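Local coordinates for FAD:protein FMN transferase (Pseudomonas stutzeri ATCC 14405 = CCUG 16156, PDB 5MGY), which probably transfers FMN from FAD onto a threonine of target proteins, with magnesium, and matures NosR for nitrous oxide reduction, at residues K25-G30 with R192-S197; E43-Q48 with V164-D169; R170-A173 with S178-V181. All coordinates share one frame; numbering follows the deposited sequence.

Contact 1 of 3, residues K25-G30 with R192-S197; sequences KYVRSG and RKPDGS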
loop_
_atom_site.group_PDB
_atom_site.type_symbol
_atom_site.label_atom_id
_atom_site.label_comp_id
_atom_site.label_asym_id
_atom_site.label_seq_id
_atom_site.Cartn_x
_atom_site.Cartn_y
_atom_site.Cartn_z
ATOM N N LYS A 25 5.150 -0.772 -18.102
ATOM C CA LYS A 25 6.129 -1.027 -19.106
ATOM C C LYS A 25 6.236 -2.519 -19.337
ATOM O O LYS A 25 6.216 -3.286 -18.405
ATOM C CB LYS A 25 7.480 -0.510 -18.629
ATOM C CG LYS A 25 7.586 1.019 -18.477
ATOM C CD LYS A 25 9.012 1.373 -18.110
ATOM C CE LYS A 25 9.144 2.843 -17.823
ATOM N NZ LYS A 25 10.587 3.189 -17.588
ATOM N N TYR A 26 6.345 -2.936 -20.578
ATOM C CA TYR A 26 6.431 -4.343 -20.886
ATOM C C TYR A 26 7.114 -4.640 -22.200
ATOM O O TYR A 26 7.172 -3.797 -23.096
ATOM C CB TYR A 26 5.035 -4.959 -20.890
ATOM C CG TYR A 26 4.173 -4.613 -22.089
ATOM C CD1 TYR A 26 3.601 -3.334 -22.234
ATOM C CD2 TYR A 26 3.898 -5.576 -23.059
ATOM C CE1 TYR A 26 2.799 -3.033 -23.325
ATOM C CE2 TYR A 26 3.093 -5.266 -24.158
ATOM C CZ TYR A 26 2.562 -4.003 -24.293
ATOM O OH TYR A 26 1.803 -3.746 -25.375
ATOM N N VAL A 27 7.609 -5.861 -22.300
ATOM C CA VAL A 27 8.227 -6.311 -23.510
ATOM C C VAL A 27 7.138 -6.934 -24.320
ATOM O O VAL A 27 6.436 -7.805 -23.861
ATOM C CB VAL A 27 9.310 -7.360 -23.237
ATOM C CG1 VAL A 27 9.938 -7.854 -24.515
ATOM C CG2 VAL A 27 10.370 -6.773 -22.362
ATOM N N ARG A 28 7.015 -6.496 -25.544
ATOM C CA ARG A 28 6.081 -7.082 -26.459
ATOM C C ARG A 28 6.771 -7.922 -27.539
ATOM O O ARG A 28 7.546 -7.396 -28.316
ATOM C CB ARG A 28 5.379 -5.955 -27.109
ATOM C CG ARG A 28 4.187 -6.400 -27.891
ATOM C CD ARG A 28 4.009 -5.313 -28.869
ATOM N NE ARG A 28 2.786 -5.201 -29.560
ATOM C CZ ARG A 28 2.742 -4.459 -30.644
ATOM N NH1 ARG A 28 3.839 -3.840 -31.075
ATOM N NH2 ARG A 28 1.622 -4.268 -31.272
ATOM N N SER A 29 6.431 -9.206 -27.591
ATOM C CA SER A 29 6.883 -10.100 -28.636
ATOM C C SER A 29 5.875 -10.145 -29.798
ATOM O O SER A 29 4.832 -9.543 -29.722
ATOM C CB SER A 29 7.075 -11.459 -28.024
ATOM O OG SER A 29 5.963 -11.684 -27.224
ATOM N N GLY A 30 6.177 -10.845 -30.880
ATOM C CA GLY A 30 5.232 -10.909 -32.036
ATOM C C GLY A 30 3.824 -11.387 -31.646
ATOM O O GLY A 30 2.822 -10.809 -32.059
ATOM N N ARG A 192 13.283 -9.800 -17.804
ATOM C CA ARG A 192 14.377 -8.946 -18.216
ATOM C C ARG A 192 14.002 -8.202 -19.460
ATOM O O ARG A 192 13.134 -8.614 -20.152
ATOM C CB ARG A 192 15.633 -9.799 -18.415
ATOM C CG ARG A 192 16.153 -10.355 -17.078
ATOM C CD ARG A 192 17.409 -11.180 -17.217
ATOM N NE ARG A 192 18.142 -11.349 -15.965
ATOM C CZ ARG A 192 18.959 -10.440 -15.412
ATOM N NH1 ARG A 192 19.129 -9.234 -15.957
ATOM N NH2 ARG A 192 19.610 -10.725 -14.282
ATOM N N LYS A 193 14.652 -7.081 -19.733
ATOM C CA LYS A 193 14.454 -6.349 -20.992
ATOM C C LYS A 193 15.133 -7.133 -22.169
ATOM O O LYS A 193 15.857 -8.101 -21.950
ATOM C CB LYS A 193 14.922 -4.889 -20.857
ATOM C CG LYS A 193 14.209 -4.099 -19.770
ATOM C CD LYS A 193 14.595 -2.614 -19.660
ATOM C CE LYS A 193 14.891 -2.124 -18.219
ATOM N NZ LYS A 193 14.643 -0.655 -18.020
ATOM N N PRO A 194 14.847 -6.759 -23.431
ATOM C CA PRO A 194 15.378 -7.541 -24.545
ATOM C C PRO A 194 16.925 -7.610 -24.589
ATOM O O PRO A 194 17.435 -8.711 -24.773
ATOM C CB PRO A 194 14.813 -6.807 -25.764
ATOM C CG PRO A 194 13.581 -6.118 -25.238
ATOM C CD PRO A 194 14.038 -5.625 -23.920
ATOM N N ASP A 195 17.648 -6.484 -24.372
ATOM C CA ASP A 195 19.170 -6.519 -24.229
ATOM C C ASP A 195 19.721 -7.519 -23.194
ATOM O O ASP A 195 20.919 -7.847 -23.215
ATOM C CB ASP A 195 19.869 -5.112 -24.046
ATOM C CG ASP A 195 19.339 -4.313 -22.913
ATOM O OD1 ASP A 195 19.072 -3.109 -23.134
ATOM O OD2 ASP A 195 19.178 -4.861 -21.810
ATOM N N GLY A 196 18.839 -7.984 -22.298
ATOM C CA GLY A 196 19.201 -8.853 -21.190
ATOM C C GLY A 196 19.256 -8.160 -19.846
ATOM O O GLY A 196 19.391 -8.879 -18.849
ATOM N N SER A 197 19.140 -6.811 -19.806
ATOM C CA SER A 197 19.195 -6.061 -18.551
ATOM C C SER A 197 18.005 -6.319 -17.607
ATOM O O SER A 197 16.972 -6.745 -18.045
ATOM C CB SER A 197 19.397 -4.562 -18.825
ATOM O OG SER A 197 18.226 -3.843 -18.934
#
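V27, near the end of strand 21-28, meets the loop 192-197 with both of its methyl groups. CG1 stands anti to the backbone N (chi1 179°), and CG2 lies beside that N. This sets the two methyls along the loop. CG1 reaches P194 CG at 4.1 Å. CG2 rests near P194 CD and is 4.0 Å from R192 O, with the CA of K193 slightly farther off. The two side chains run counter to each other, and the valine methyls meet the CG and CD of the proline ring. R192 O also accepts a hydrogen bond from S178 OG, beside strand 179-183. P194 also touches V10, on strand 9-16.

The loop keeps its shape by its own bonds. K193 to G196 form a type I beta turn, closed by G196 N on K193 O at 3.0 Å. D195 adds an Asx turn: its OD2 accepts from S197 N at 2.8 Å, with an N-H...O angle of 155°, and the N lies nearly in line with the carboxylate C-O bond. G196 has phi at 104°, which suits a residue without a CB. R192 NH1 gives a weak bond to G196 O, 2.9 Å away. K25 and K193 both lean on W199. Their ammonium groups come near each other, NZ of K25 lying 5.6 Å from NZ of K193, and may repel slightly.

The contact joins a strand end of the antiparallel sheet to the loop between strands 186-190 and 199-205, away from the magnesium site. No hydrogen bond crosses it directly. It is small, lies at the surface and is mostly apolar. Its chemistry implies shape-fitting without a fixed direction: the polar bonds lie within the turn and at S178, and V27 adds apolar cover.

Contact 2 of 3, residues E43-Q48 with V164-D169; sequences EAILGQ and VDLVID. Unlike the reference sequence in segment 43-48: I45 (reference Leu), Q48 (reference Glu).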
loop_
_atom_site.group_PDB
_atom_site.type_symbol
_atom_site.label_atom_id
_atom_site.label_comp_id
_atom_site.label_asym_id
_atom_site.label_seq_id
_atom_site.Cartn_x
_atom_site.Cartn_y
_atom_site.Cartn_z
ATOM N N GLU A 43 -7.302 -0.053 -17.301
ATOM C CA GLU A 43 -8.277 0.945 -16.918
ATOM C C GLU A 43 -9.515 0.290 -16.371
ATOM O O GLU A 43 -10.143 0.820 -15.479
ATOM C CB GLU A 43 -8.608 1.825 -18.088
ATOM C CG GLU A 43 -8.932 3.256 -17.668
ATOM C CD GLU A 43 -7.695 4.122 -17.549
ATOM O OE1 GLU A 43 -7.552 4.817 -16.543
ATOM O OE2 GLU A 43 -6.873 4.123 -18.487
ATOM N N ALA A 44 -9.837 -0.865 -16.907
ATOM C CA ALA A 44 -10.974 -1.628 -16.472
ATOM C C ALA A 44 -10.793 -2.031 -15.040
ATOM O O ALA A 44 -11.687 -1.893 -14.258
ATOM C CB ALA A 44 -11.133 -2.887 -17.319
ATOM N N ILE A 45 -9.602 -2.481 -14.720
ATOM C CA ILE A 45 -9.303 -2.990 -13.413
ATOM C C ILE A 45 -9.418 -1.889 -12.404
ATOM O O ILE A 45 -9.917 -2.106 -11.323
ATOM C CB ILE A 45 -7.882 -3.531 -13.395
ATOM C CG1 ILE A 45 -7.814 -4.689 -14.385
ATOM C CG2 ILE A 45 -7.445 -3.968 -11.987
ATOM C CD1 ILE A 45 -6.414 -5.218 -14.598
ATOM N N LEU A 46 -8.920 -0.721 -12.765
ATOM C CA LEU A 46 -8.981 0.444 -11.901
ATOM C C LEU A 46 -10.352 0.953 -11.692
ATOM O O LEU A 46 -10.614 1.587 -10.697
ATOM C CB LEU A 46 -8.137 1.575 -12.447
ATOM C CG LEU A 46 -6.650 1.257 -12.365
ATOM C CD1 LEU A 46 -5.840 2.450 -12.793
ATOM C CD2 LEU A 46 -6.251 0.833 -10.940
ATOM N N GLY A 47 -11.237 0.721 -12.654
ATOM C CA GLY A 47 -12.627 1.086 -12.500
ATOM C C GLY A 47 -13.295 0.187 -11.510
ATOM O O GLY A 47 -14.094 0.684 -10.748
ATOM N N GLN A 48 -13.010 -1.110 -11.549
ATOM C CA GLN A 48 -13.624 -1.995 -10.617
ATOM C C GLN A 48 -13.164 -1.634 -9.199
ATOM O O GLN A 48 -13.953 -1.702 -8.255
ATOM C CB GLN A 48 -13.229 -3.415 -10.846
ATOM C CG GLN A 48 -13.861 -4.105 -11.999
ATOM C CD GLN A 48 -13.229 -5.469 -12.177
ATOM O OE1 GLN A 48 -12.603 -5.767 -13.221
ATOM N NE2 GLN A 48 -13.338 -6.309 -11.121
ATOM N N VAL A 164 -1.696 -3.562 -8.480
ATOM C CA VAL A 164 -0.489 -3.946 -9.182
ATOM C C VAL A 164 -0.537 -5.453 -9.430
ATOM O O VAL A 164 -0.229 -5.931 -10.537
ATOM C CB VAL A 164 0.752 -3.538 -8.344
ATOM C CG1 VAL A 164 2.041 -4.239 -8.808
ATOM C CG2 VAL A 164 0.949 -2.046 -8.424
ATOM N N ASP A 165 -0.938 -6.204 -8.397
ATOM C CA ASP A 165 -0.958 -7.652 -8.495
ATOM C C ASP A 165 -2.020 -8.032 -9.521
ATOM O O ASP A 165 -1.716 -8.843 -10.400
ATOM C CB ASP A 165 -1.185 -8.369 -7.156
ATOM C CG ASP A 165 0.020 -8.323 -6.206
ATOM O OD1 ASP A 165 1.190 -8.201 -6.661
ATOM O OD2 ASP A 165 -0.181 -8.457 -4.953
ATOM N N LEU A 166 -3.205 -7.414 -9.463
ATOM C CA LEU A 166 -4.250 -7.707 -10.451
ATOM C C LEU A 166 -3.829 -7.395 -11.888
ATOM O O LEU A 166 -4.058 -8.201 -12.781
ATOM C CB LEU A 166 -5.594 -7.027 -10.127
ATOM C CG LEU A 166 -6.331 -7.540 -8.866
ATOM C CD1 LEU A 166 -7.502 -6.579 -8.554
ATOM C CD2 LEU A 166 -6.737 -9.031 -8.931
ATOM N N VAL A 167 -3.206 -6.253 -12.104
ATOM C CA VAL A 167 -2.727 -5.920 -13.421
ATOM C C VAL A 167 -1.723 -6.965 -13.896
ATOM O O VAL A 167 -1.798 -7.413 -15.002
ATOM C CB VAL A 167 -2.134 -4.506 -13.473
ATOM C CG1 VAL A 167 -1.384 -4.269 -14.785
ATOM C CG2 VAL A 167 -3.258 -3.498 -13.315
ATOM N N ILE A 168 -0.816 -7.385 -13.038
ATOM C CA ILE A 168 0.126 -8.444 -13.407
ATOM C C ILE A 168 -0.546 -9.802 -13.721
ATOM O O ILE A 168 -0.122 -10.502 -14.613
ATOM C CB ILE A 168 1.237 -8.573 -12.354
ATOM C CG1 ILE A 168 2.145 -7.350 -12.443
ATOM C CG2 ILE A 168 2.077 -9.834 -12.558
ATOM C CD1 ILE A 168 3.173 -7.240 -11.316
ATOM N N ASP A 169 -1.569 -10.206 -13.009
ATOM C CA ASP A 169 -2.225 -11.461 -13.369
ATOM C C ASP A 169 -2.731 -11.374 -14.818
ATOM O O ASP A 169 -2.650 -12.351 -15.566
ATOM C CB ASP A 169 -3.361 -11.814 -12.397
ATOM C CG ASP A 169 -2.848 -12.130 -10.967
ATOM O OD1 ASP A 169 -1.644 -12.422 -10.768
ATOM O OD2 ASP A 169 -3.651 -12.075 -10.000
#
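Helical turns 43-48 and 164-169 cross at a steep slant and come closest at I45 and V167, whose CA atoms are 7.2 Å apart. This is helix-on-helix packing within the ApbE fold. Both helices also reach the antiparallel sheet, 159-173 through V181 and 35-53 through Y22, whose hydroxyl is bonded to E43. One residue of the first helix does the work. I45 points into the second helix and is buried between L166 and V167. Its CG2, anti to the backbone N, reaches the CB of L166 at 4.0 Å. The other branch runs out through CG1, which is anti to the carbonyl carbon (chi1 -63°), and stretches on to CD1. So the two branches of one isoleucine serve two successive residues. The contact is wholly apolar, and no hydrogen bond crosses it.

The second helix has further partners. V167 and I168 pack on V181 of strand 179-183, and L166 touches M79 of helix 78-93. D165 accepts hydrogen bonds from T267 OG1 and L268 N, at the start of the helix that carries the magnesium ligands D271 and T275. At the centre of the contact, CD1 of I45 lies 3.8 Å from CG2 of V167 and 3.9 Å from its CA.

Contact 3 of 3, residues R170-A173 with S178-V181; sequences RLKA and SYLV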
loop_
_atom_site.group_PDB
_atom_site.type_symbol
_atom_site.label_atom_id
_atom_site.label_comp_id
_atom_site.label_asym_id
_atom_site.label_seq_id
_atom_site.Cartn_x
_atom_site.Cartn_y
_atom_site.Cartn_z
ATOM N N ARG A 170 -3.214 -10.192 -15.200
ATOM C CA ARG A 170 -3.774 -9.969 -16.526
ATOM C C ARG A 170 -2.798 -9.899 -17.639
ATOM O O ARG A 170 -3.125 -10.339 -18.728
ATOM C CB ARG A 170 -4.584 -8.689 -16.606
ATOM C CG ARG A 170 -6.001 -8.876 -16.098
ATOM C CD ARG A 170 -6.797 -9.965 -16.816
ATOM N NE ARG A 170 -7.015 -9.701 -18.247
ATOM C CZ ARG A 170 -7.485 -10.609 -19.116
ATOM N NH1 ARG A 170 -7.737 -11.855 -18.697
ATOM N NH2 ARG A 170 -7.675 -10.288 -20.405
ATOM N N LEU A 171 -1.651 -9.272 -17.398
ATOM C CA LEU A 171 -0.560 -9.270 -18.353
ATOM C C LEU A 171 -0.043 -10.687 -18.545
ATOM O O LEU A 171 0.273 -11.047 -19.663
ATOM C CB LEU A 171 0.592 -8.380 -17.897
ATOM C CG LEU A 171 0.355 -6.922 -17.593
ATOM C CD1 LEU A 171 1.701 -6.243 -17.585
ATOM C CD2 LEU A 171 -0.552 -6.270 -18.598
ATOM N N LYS A 172 0.052 -11.470 -17.465
ATOM C CA LYS A 172 0.480 -12.859 -17.557
ATOM C C LYS A 172 -0.546 -13.645 -18.320
ATOM O O LYS A 172 -0.200 -14.401 -19.210
ATOM C CB LYS A 172 0.733 -13.504 -16.206
ATOM C CG LYS A 172 2.058 -13.105 -15.620
ATOM C CD LYS A 172 2.353 -13.715 -14.245
ATOM C CE LYS A 172 3.613 -13.009 -13.740
ATOM N NZ LYS A 172 4.212 -13.665 -12.566
ATOM N N ALA A 173 -1.805 -13.442 -18.015
ATOM C CA ALA A 173 -2.844 -14.204 -18.686
ATOM C C ALA A 173 -2.857 -13.945 -20.222
ATOM O O ALA A 173 -3.109 -14.855 -21.018
ATOM C CB ALA A 173 -4.203 -13.937 -18.037
ATOM N N SER A 178 7.709 -10.150 -19.382
ATOM C CA SER A 178 8.583 -9.210 -18.777
ATOM C C SER A 178 7.877 -7.868 -18.734
ATOM O O SER A 178 7.332 -7.431 -19.741
ATOM C CB SER A 178 9.860 -9.181 -19.555
ATOM O OG SER A 178 10.601 -8.113 -19.086
ATOM N N TYR A 179 7.898 -7.218 -17.568
ATOM C CA TYR A 179 7.059 -6.019 -17.293
ATOM C C TYR A 179 7.516 -5.262 -16.016
ATOM O O TYR A 179 8.186 -5.843 -15.150
ATOM C CB TYR A 179 5.583 -6.433 -17.143
ATOM C CG TYR A 179 5.420 -7.444 -16.087
ATOM C CD1 TYR A 179 5.406 -7.063 -14.773
ATOM C CD2 TYR A 179 5.332 -8.807 -16.387
ATOM C CE1 TYR A 179 5.324 -7.998 -13.741
ATOM C CE2 TYR A 179 5.229 -9.769 -15.363
ATOM C CZ TYR A 179 5.232 -9.352 -14.019
ATOM O OH TYR A 179 5.157 -10.238 -12.925
ATOM N N LEU A 180 7.155 -3.990 -15.911
ATOM C CA LEU A 180 7.321 -3.200 -14.687
ATOM C C LEU A 180 6.047 -2.425 -14.584
ATOM O O LEU A 180 5.808 -1.607 -15.448
ATOM C CB LEU A 180 8.493 -2.194 -14.798
ATOM C CG LEU A 180 8.538 -0.976 -13.821
ATOM C CD1 LEU A 180 8.681 -1.453 -12.408
ATOM C CD2 LEU A 180 9.707 -0.055 -14.081
ATOM N N VAL A 181 5.258 -2.664 -13.545
ATOM C CA VAL A 181 3.949 -2.023 -13.394
ATOM C C VAL A 181 4.002 -1.111 -12.184
ATOM O O VAL A 181 4.261 -1.603 -11.127
ATOM C CB VAL A 181 2.910 -3.093 -13.110
ATOM C CG1 VAL A 181 1.559 -2.537 -12.962
ATOM C CG2 VAL A 181 2.737 -3.970 -14.270
#
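The last turn of helix 159-173 and residues 178-181, leading into strand 179-183, run roughly antiparallel, with the CA atoms of L171 and Y179 8.4 Å apart. A short loop joins them, and the helix packs on one face of the sheet. L171 and Y179 point at each other. CD1 of L171 sits 3.9 Å from CB of Y179 and also touches CG2 of V181, 4.2 Å away. The Y179 ring rises from a CG placed between the backbone N and the carbonyl carbon (chi1 57°), which carries the hydroxyl up to K172. The extended lysine runs nearly perpendicular to the tyrosine side chain, with its CE at the ring edge, 3.3 Å from Y179 OH. Its NZ makes a salt bridge to E190 OE2, and Y179 OH makes a weak hydrogen bond to that same oxygen. With an alanine here, E190 would probably lose the weak bond from the hydroxyl, and the K172 chain would be left without the ring edge beside it. Around the contact, L171 meets L38 of helix 35-53, Y179 touches Y26 of strand 21-28, and backbone bonds pair S178 with V27 and Y179 with E190.

From the N terminus the chain first passes K25-G30, on strand 21-28, and then E43-Q48 on the helix that follows. Helix 159-173 returns to that helix, and contact 2 closes a loop of more than a hundred residues. Contact 3 comes next and closes a short helix-to-strand loop; contacts 2 and 3 are in series and share helix 159-173. Contact 1 closes last, at R192-S197, and encloses both. Contacts 1 and 3 meet through neighbouring strands, where K25 O takes a probable hydrogen bond from L180 N. Contacts 2 and 3 meet at I168 against Y179 and I45 against R170. Together they tie helices 35-53 and 159-173 to each other, to the sheet and to the loop after strand 186-190.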